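Long-range contacts in inositol monophosphatase family protein (Staphylococcus aureus subsp. aureus MSSA476, PDB 4I3Y), which probably hydrolyses inositol monophosphates to free inositol and phosphate, using magnesium ions in a reaction that lithium inhibits: residues Gln55-Phe60 and Leu73-Lys78; Trp91-Ile96 and Ile111-Phe116; Met122-Tyr127 and Ile216-Leu221. All coordinates share one frame; numbering follows the deposited sequence.

In the fold
Strands 72-75, 89-97, 110-117 and 120-128 are consecutive in both chain and sheet, and the three interactions follow them across it. Interactions 1 and 2, with centres 9 Å apart, join where the backbones of Leu-74, Trp-91 and Met-93 meet; they also share one magnesium ion, bound by Glu-76, Asp-94 and Ile-96. A bound phosphate, probably from the crystallisation liquor, lies about 3 Å (nearest atoms) from the side chains of Glu-76 and Asp-94; with the metals, it is consistent with an active site at this end of the sheet. Interaction 3, its centre 7 Å from that of interaction 2, packs the 216-221 segment on the sheet; the side chain of Ala-217 is about 11 Å from a magnesium ion.

Interaction 1: Gln55-Phe60 and Leu73-Lys78; sequences QIQQQF and LLAEEK. With MG (magnesium ion), chain F; MG (magnesium ion), chain D.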
# COMPACT_ATOMS: atom_id res chain seq x y z
N GLN A 55 19.14 -15.73 -4.59
CA GLN A 55 20.42 -14.97 -4.63
C GLN A 55 20.72 -14.05 -3.43
O GLN A 55 21.84 -14.06 -2.88
CB GLN A 55 20.52 -14.14 -5.90
CG GLN A 55 20.77 -14.97 -7.14
CD GLN A 55 22.08 -15.75 -7.02
OE1 GLN A 55 22.09 -16.99 -7.02
NE2 GLN A 55 23.19 -15.02 -6.86
N ILE A 56 19.73 -13.24 -3.03
CA ILE A 56 19.90 -12.38 -1.85
C ILE A 56 20.25 -13.22 -0.63
O ILE A 56 21.18 -12.88 0.12
CB ILE A 56 18.66 -11.53 -1.60
CG1 ILE A 56 18.57 -10.43 -2.69
CG2 ILE A 56 18.65 -11.01 -0.18
CD1 ILE A 56 17.40 -9.49 -2.52
N GLN A 57 19.56 -14.37 -0.46
CA GLN A 57 19.85 -15.21 0.70
C GLN A 57 21.28 -15.76 0.66
O GLN A 57 22.01 -15.78 1.64
CB GLN A 57 18.90 -16.39 0.79
CG GLN A 57 19.11 -17.13 2.11
CD GLN A 57 17.99 -18.13 2.43
OE1 GLN A 57 18.23 -19.32 2.51
NE2 GLN A 57 16.80 -17.64 2.63
N GLN A 58 21.64 -16.26 -0.49
CA GLN A 58 22.93 -16.88 -0.59
C GLN A 58 24.09 -15.86 -0.57
O GLN A 58 25.15 -16.12 0.05
CB GLN A 58 22.92 -17.83 -1.76
CG GLN A 58 23.09 -17.25 -3.10
CD GLN A 58 24.22 -17.98 -3.76
OE1 GLN A 58 24.07 -18.58 -4.83
NE2 GLN A 58 25.37 -17.99 -3.09
N GLN A 59 23.87 -14.67 -1.12
CA GLN A 59 24.82 -13.61 -0.86
C GLN A 59 24.97 -13.28 0.60
O GLN A 59 26.09 -13.02 1.04
CB GLN A 59 24.60 -12.40 -1.72
CG GLN A 59 24.81 -12.76 -3.18
CD GLN A 59 24.47 -11.64 -4.11
OE1 GLN A 59 24.21 -11.86 -5.31
NE2 GLN A 59 24.49 -10.41 -3.60
N PHE A 60 23.91 -13.32 1.40
CA PHE A 60 24.08 -13.00 2.80
C PHE A 60 24.80 -14.11 3.56
O PHE A 60 25.55 -13.87 4.53
CB PHE A 60 22.77 -12.78 3.53
CG PHE A 60 22.98 -12.22 4.90
CD1 PHE A 60 23.52 -10.93 5.05
CD2 PHE A 60 22.71 -12.99 6.05
CE1 PHE A 60 23.71 -10.42 6.30
CE2 PHE A 60 22.93 -12.48 7.29
CZ PHE A 60 23.45 -11.19 7.44
N LEU A 73 22.76 -18.90 10.63
CA LEU A 73 21.67 -18.31 9.82
C LEU A 73 20.37 -19.15 9.83
O LEU A 73 20.35 -20.33 9.38
CB LEU A 73 22.15 -18.04 8.38
CG LEU A 73 21.11 -17.49 7.39
CD1 LEU A 73 20.70 -16.07 7.83
CD2 LEU A 73 21.70 -17.44 6.02
N LEU A 74 19.31 -18.57 10.39
CA LEU A 74 17.96 -19.14 10.20
C LEU A 74 17.26 -18.36 9.07
O LEU A 74 17.03 -17.17 9.22
CB LEU A 74 17.19 -19.04 11.51
CG LEU A 74 15.67 -19.41 11.62
CD1 LEU A 74 15.39 -20.63 10.84
CD2 LEU A 74 15.24 -19.62 13.06
N ALA A 75 16.96 -19.00 7.93
CA ALA A 75 16.44 -18.24 6.78
C ALA A 75 15.41 -19.00 5.97
O ALA A 75 15.46 -20.28 5.85
CB ALA A 75 17.57 -17.78 5.86
N GLU A 76 14.50 -18.23 5.37
CA GLU A 76 13.42 -18.82 4.62
C GLU A 76 13.77 -19.88 3.54
O GLU A 76 13.17 -20.97 3.49
CB GLU A 76 12.58 -17.75 3.97
CG GLU A 76 11.34 -18.39 3.34
CD GLU A 76 10.31 -17.37 2.89
OE1 GLU A 76 9.22 -17.80 2.40
OE2 GLU A 76 10.57 -16.16 3.06
N GLU A 77 14.70 -19.56 2.65
CA GLU A 77 14.86 -20.41 1.49
C GLU A 77 15.94 -21.53 1.65
O GLU A 77 16.62 -21.85 0.72
CB GLU A 77 15.08 -19.59 0.21
CG GLU A 77 14.20 -18.34 0.06
CD GLU A 77 12.66 -18.62 0.03
OE1 GLU A 77 12.24 -19.81 -0.14
OE2 GLU A 77 11.86 -17.63 0.21
N LYS A 78 16.08 -22.10 2.83
CA LYS A 78 16.99 -23.23 3.02
C LYS A 78 16.43 -23.99 4.16
O LYS A 78 15.55 -23.49 4.83
CB LYS A 78 18.38 -22.74 3.42
CG LYS A 78 18.48 -22.01 4.77
CD LYS A 78 19.96 -21.75 5.10
CE LYS A 78 20.18 -21.16 6.44
NZ LYS A 78 19.94 -22.13 7.54
MG MG F . 7.85 -17.07 0.85
MG MG D . 10.36 -14.28 2.12
O HOH W 1 12.00 -15.12 0.78
O HOH W 2 9.31 -17.74 -0.49
O HOH W 3 6.94 -18.98 1.47
O HOH W 4 6.50 -16.73 -0.80
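With CG anti to the backbone N (chi1 -172°) and chi2 also near 180°, Gln-57 extends from helix 51-67 to lay its amide carbon against Ala-75, CD to CB 3.5 Å. The same reach brings the amide group to the type I beta turn Ala-75 to Lys-78, where Gln-57 CD is 3.6 Å from Glu-77 N. One turn along the helix, the contact is apolar: Leu-73 CD1 lies at the edge of the Phe-60 ring, near its plane, 4.1 Å from CD2. Lys-78 folds back across the turn and donates from NZ to Leu-73 O at 2.6 Å, tilted 26° out of the carbonyl plane, which links the last residue of the turn back to the early part of strand 72-75. Glu-76 instead runs extended away from the helix, and its carboxylate bridges two magnesium ions, OE1 to one at 2.2 Å and OE2 to the other at 2.1 Å. Glu-77 OE2 accepts from two waters, one ligating each ion, while Lys-42 forms a salt bridge with Glu-77 OE1 and a hydrogen bond with Glu-76 OE1. Glu-76 is thus a first-shell ligand shared by both metals, while Glu-77 acts in the second shell, probably orienting the waters.

Interaction 2: Trp91-Ile96 and Ile111-Phe116; sequences WIMDPI and IILAYF. With MG (magnesium ion), chain D.
Tyr-115 sets its CB over the face of the Trp-91 six-membered ring, 3.4 Å from the centroid and only 5° off the ring normal, a CH-pi contact. The tyrosine ring itself is slid to the side, its plane at 27° to the indole, leaving little of one ring above the other. Trp-91 CG sits anti to its carbonyl carbon (chi1 -70°), turning the indole across to the neighbouring strand; NE1 donates a hydrogen bond to His-71 ND1. On the same face Met-93 stays extended to SD, resting CB against Leu-113 CD2 at 3.7 Å, and its CE reaches Ile-111 CG2. These strands are an antiparallel pair in the large mixed sheet, joined by four backbone bonds between Ile-92 and Ala-114 and between Asp-94 and Ile-112. Here strand 89-97 enters the DPIDGT signature of the inositol monophosphatase family. The other face carries Ile-92, whose CD1 meets Phe-116 CE2 at 3.8 Å, and Asp-94, whose CB packs on Ile-112 CB, also at 3.8 Å. Asp-94 OD1 binds magnesium at 2.0 Å. After the chain turns at Pro-95, Ile-96 O takes a further place on that ion at 2.1 Å.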
# COMPACT_ATOMS: atom_id res chain seq x y z
N TRP A 91 21.51 -14.98 13.22
CA TRP A 91 20.85 -14.11 12.25
C TRP A 91 19.57 -14.78 11.72
O TRP A 91 19.60 -15.91 11.27
CB TRP A 91 21.79 -13.80 11.08
CG TRP A 91 22.92 -12.90 11.55
CD1 TRP A 91 24.09 -13.31 12.16
CD2 TRP A 91 22.95 -11.46 11.56
NE1 TRP A 91 24.88 -12.19 12.51
CE2 TRP A 91 24.20 -11.06 12.15
CE3 TRP A 91 22.07 -10.48 11.10
CZ2 TRP A 91 24.59 -9.70 12.28
CZ3 TRP A 91 22.43 -9.13 11.23
CH2 TRP A 91 23.69 -8.75 11.84
N ILE A 92 18.44 -14.05 11.76
CA ILE A 92 17.27 -14.59 11.07
C ILE A 92 17.02 -13.74 9.82
O ILE A 92 17.10 -12.49 9.88
CB ILE A 92 16.05 -14.60 11.97
CG1 ILE A 92 16.35 -15.45 13.22
CG2 ILE A 92 14.83 -15.10 11.17
CD1 ILE A 92 15.14 -15.70 14.11
N MET A 93 16.84 -14.39 8.67
CA MET A 93 16.66 -13.62 7.42
C MET A 93 15.46 -14.01 6.59
O MET A 93 15.29 -15.19 6.24
CB MET A 93 17.88 -13.72 6.51
CG MET A 93 17.77 -12.93 5.20
SD MET A 93 19.19 -13.23 4.10
CE MET A 93 19.37 -11.60 3.42
N ASP A 94 14.69 -13.00 6.18
CA ASP A 94 13.72 -13.19 5.09
C ASP A 94 14.29 -12.47 3.84
O ASP A 94 14.31 -11.22 3.83
CB ASP A 94 12.39 -12.57 5.46
CG ASP A 94 11.28 -13.04 4.57
OD1 ASP A 94 11.57 -13.44 3.42
OD2 ASP A 94 10.17 -13.09 5.09
N PRO A 95 14.80 -13.23 2.84
CA PRO A 95 15.54 -12.48 1.82
C PRO A 95 14.64 -11.59 0.98
O PRO A 95 15.05 -10.50 0.57
CB PRO A 95 16.22 -13.56 1.01
CG PRO A 95 15.33 -14.81 1.21
CD PRO A 95 14.89 -14.70 2.64
N ILE A 96 13.42 -12.06 0.68
CA ILE A 96 12.41 -11.14 0.17
C ILE A 96 11.13 -11.42 0.98
O ILE A 96 10.60 -12.52 0.91
CB ILE A 96 12.10 -11.33 -1.33
CG1 ILE A 96 13.30 -10.89 -2.24
CG2 ILE A 96 10.77 -10.62 -1.69
CD1 ILE A 96 13.44 -9.39 -2.34
N ILE A 111 13.47 -6.66 2.55
CA ILE A 111 14.40 -7.67 3.00
C ILE A 111 14.39 -7.54 4.53
O ILE A 111 14.50 -6.42 5.05
CB ILE A 111 15.81 -7.40 2.46
CG1 ILE A 111 15.82 -7.40 0.95
CG2 ILE A 111 16.84 -8.42 2.98
CD1 ILE A 111 17.20 -7.00 0.41
N ILE A 112 14.23 -8.66 5.24
CA ILE A 112 14.23 -8.67 6.69
C ILE A 112 15.49 -9.34 7.31
O ILE A 112 15.84 -10.52 7.02
CB ILE A 112 12.94 -9.29 7.29
CG1 ILE A 112 11.72 -8.57 6.69
CG2 ILE A 112 12.94 -9.22 8.84
CD1 ILE A 112 10.35 -9.08 7.13
N LEU A 113 16.14 -8.60 8.21
CA LEU A 113 17.30 -9.20 8.94
C LEU A 113 17.22 -8.92 10.40
O LEU A 113 16.85 -7.81 10.79
CB LEU A 113 18.63 -8.58 8.47
CG LEU A 113 19.25 -9.23 7.26
CD1 LEU A 113 20.35 -8.33 6.68
CD2 LEU A 113 19.75 -10.66 7.54
N ALA A 114 17.60 -9.90 11.24
CA ALA A 114 17.59 -9.69 12.67
C ALA A 114 18.69 -10.56 13.31
O ALA A 114 18.84 -11.76 12.96
CB ALA A 114 16.22 -10.02 13.28
N TYR A 115 19.46 -9.91 14.20
CA TYR A 115 20.55 -10.53 14.92
C TYR A 115 20.19 -10.66 16.43
O TYR A 115 19.83 -9.68 17.12
CB TYR A 115 21.82 -9.70 14.74
CG TYR A 115 22.96 -10.05 15.69
CD1 TYR A 115 23.57 -11.31 15.65
CD2 TYR A 115 23.46 -9.08 16.62
CE1 TYR A 115 24.66 -11.63 16.50
CE2 TYR A 115 24.54 -9.38 17.49
CZ TYR A 115 25.14 -10.64 17.43
OH TYR A 115 26.19 -10.96 18.30
N PHE A 116 20.39 -11.86 16.92
CA PHE A 116 20.04 -12.21 18.28
C PHE A 116 21.32 -12.71 18.94
O PHE A 116 22.01 -13.58 18.38
CB PHE A 116 18.99 -13.36 18.30
CG PHE A 116 17.65 -12.94 17.77
CD1 PHE A 116 16.67 -12.46 18.64
CD2 PHE A 116 17.41 -12.97 16.41
CE1 PHE A 116 15.45 -12.04 18.16
CE2 PHE A 116 16.18 -12.55 15.92
CZ PHE A 116 15.20 -12.08 16.78
MG MG D . 10.36 -14.28 2.12
O HOH W 1 12.00 -15.12 0.78

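Interaction 3: Met122-Tyr127 and Ile216-Leu221; sequences MLSYVY and IAAQFL
Ser-124 points from strand 120-128 toward Ala-218 and Leu-221, and each of its side-chain atoms touches something there. CB lies 3.1 Å from Ala-218 O and 3.7 Å from Ala-218 CB, close enough for the two backbones to approach to 4.5 Å between Ser-124 CA and Ala-218 CA. Beyond it, OG is anti to the carbonyl carbon (chi1 -62°), which places it 3.4 Å from Leu-221 CB and 3.0 Å from Ala-218 O, at most a weak hydrogen bond, since the hydroxyl proton could go to a different acceptor. The remaining contacts are van der Waals: Ala-218 CB rests on Val-126 CG2 at 3.9 Å, and Leu-221 turns CD2 against the carbonyl oxygen of Met-122, 3.3 Å from O. There a classic beta bulge sets both Met-122 and Leu-123 opposite the single residue Tyr-115. Leu-123 and Tyr-125 point away and pack on helix 12-35, so the sheet is covered on both faces, consistent with the alternating alpha and beta layers of this fold. The small side chains of Ser-124 and Ala-218 allow the close approach, and with one weak, unsettled polar link among van der Waals contacts, the joint probably depends mainly on shape and burial.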
# COMPACT_ATOMS: atom_id res chain seq x y z
N MET A 122 19.47 -7.71 19.22
CA MET A 122 20.47 -6.66 19.26
C MET A 122 20.41 -5.72 18.02
O MET A 122 20.59 -4.50 18.18
CB MET A 122 21.89 -7.26 19.37
CG MET A 122 22.14 -8.07 20.65
SD MET A 122 21.83 -7.08 22.12
CE MET A 122 22.21 -8.21 23.45
N LEU A 123 20.25 -6.29 16.83
CA LEU A 123 20.18 -5.52 15.54
C LEU A 123 19.00 -6.04 14.70
O LEU A 123 18.76 -7.25 14.63
CB LEU A 123 21.45 -5.63 14.71
CG LEU A 123 22.77 -5.16 15.30
CD1 LEU A 123 23.93 -5.59 14.37
CD2 LEU A 123 22.81 -3.65 15.57
N SER A 124 18.24 -5.12 14.12
CA SER A 124 17.10 -5.47 13.22
C SER A 124 17.04 -4.59 12.01
O SER A 124 17.36 -3.42 12.10
CB SER A 124 15.78 -5.37 13.98
OG SER A 124 15.80 -6.31 15.04
N TYR A 125 16.60 -5.15 10.88
CA TYR A 125 16.60 -4.45 9.63
C TYR A 125 15.38 -4.84 8.82
O TYR A 125 15.12 -6.05 8.66
CB TYR A 125 17.86 -4.82 8.78
CG TYR A 125 19.14 -4.47 9.50
CD1 TYR A 125 19.64 -3.16 9.47
CD2 TYR A 125 19.78 -5.42 10.29
CE1 TYR A 125 20.79 -2.82 10.19
CE2 TYR A 125 20.88 -5.10 11.05
CZ TYR A 125 21.40 -3.81 10.96
OH TYR A 125 22.51 -3.54 11.66
N VAL A 126 14.68 -3.81 8.28
CA VAL A 126 13.63 -3.96 7.27
C VAL A 126 13.94 -3.02 6.11
O VAL A 126 13.81 -1.78 6.23
CB VAL A 126 12.21 -3.72 7.79
CG1 VAL A 126 11.21 -3.97 6.64
CG2 VAL A 126 11.88 -4.65 8.97
N TYR A 127 14.38 -3.61 5.00
CA TYR A 127 14.78 -2.77 3.87
C TYR A 127 13.69 -2.73 2.86
O TYR A 127 13.54 -3.71 2.07
CB TYR A 127 16.10 -3.26 3.19
CG TYR A 127 16.67 -2.30 2.16
CD1 TYR A 127 16.34 -0.93 2.17
CD2 TYR A 127 17.58 -2.76 1.17
CE1 TYR A 127 16.85 -0.06 1.22
CE2 TYR A 127 18.09 -1.90 0.19
CZ TYR A 127 17.73 -0.57 0.23
OH TYR A 127 18.24 0.26 -0.70
N ILE A 216 8.73 -12.14 10.94
CA ILE A 216 8.60 -11.28 12.12
C ILE A 216 9.89 -10.95 12.88
O ILE A 216 9.85 -10.28 13.91
CB ILE A 216 7.55 -11.85 13.12
CG1 ILE A 216 7.92 -13.28 13.64
CG2 ILE A 216 6.19 -11.93 12.41
CD1 ILE A 216 7.12 -13.65 14.89
N ALA A 217 11.03 -11.44 12.38
CA ALA A 217 12.25 -11.50 13.20
C ALA A 217 12.77 -10.11 13.60
O ALA A 217 13.17 -9.91 14.73
CB ALA A 217 13.34 -12.30 12.47
N ALA A 218 12.72 -9.15 12.68
CA ALA A 218 13.24 -7.80 12.97
C ALA A 218 12.33 -6.99 13.90
O ALA A 218 12.80 -6.09 14.62
CB ALA A 218 13.39 -7.04 11.66
N GLN A 219 11.03 -7.29 13.83
CA GLN A 219 10.03 -6.50 14.48
C GLN A 219 10.14 -6.50 16.02
O GLN A 219 9.75 -5.49 16.67
CB GLN A 219 8.63 -6.97 14.05
CG GLN A 219 8.25 -6.63 12.61
CD GLN A 219 8.60 -7.72 11.62
OE1 GLN A 219 9.76 -8.20 11.58
NE2 GLN A 219 7.66 -8.05 10.73
N PHE A 220 10.66 -7.60 16.62
CA PHE A 220 10.86 -7.63 18.09
C PHE A 220 11.58 -6.41 18.58
O PHE A 220 11.14 -5.78 19.53
CB PHE A 220 11.67 -8.85 18.55
CG PHE A 220 10.92 -10.17 18.43
CD1 PHE A 220 10.06 -10.60 19.44
CD2 PHE A 220 11.12 -11.01 17.31
CE1 PHE A 220 9.40 -11.82 19.30
CE2 PHE A 220 10.46 -12.20 17.18
CZ PHE A 220 9.57 -12.60 18.18
N LEU A 221 12.72 -6.09 17.98
CA LEU A 221 13.50 -4.98 18.55
C LEU A 221 12.84 -3.64 18.25
O LEU A 221 12.88 -2.70 19.10
CB LEU A 221 14.96 -5.05 18.03
CG LEU A 221 15.91 -4.00 18.55
CD1 LEU A 221 15.96 -4.12 20.05
CD2 LEU A 221 17.31 -4.19 17.94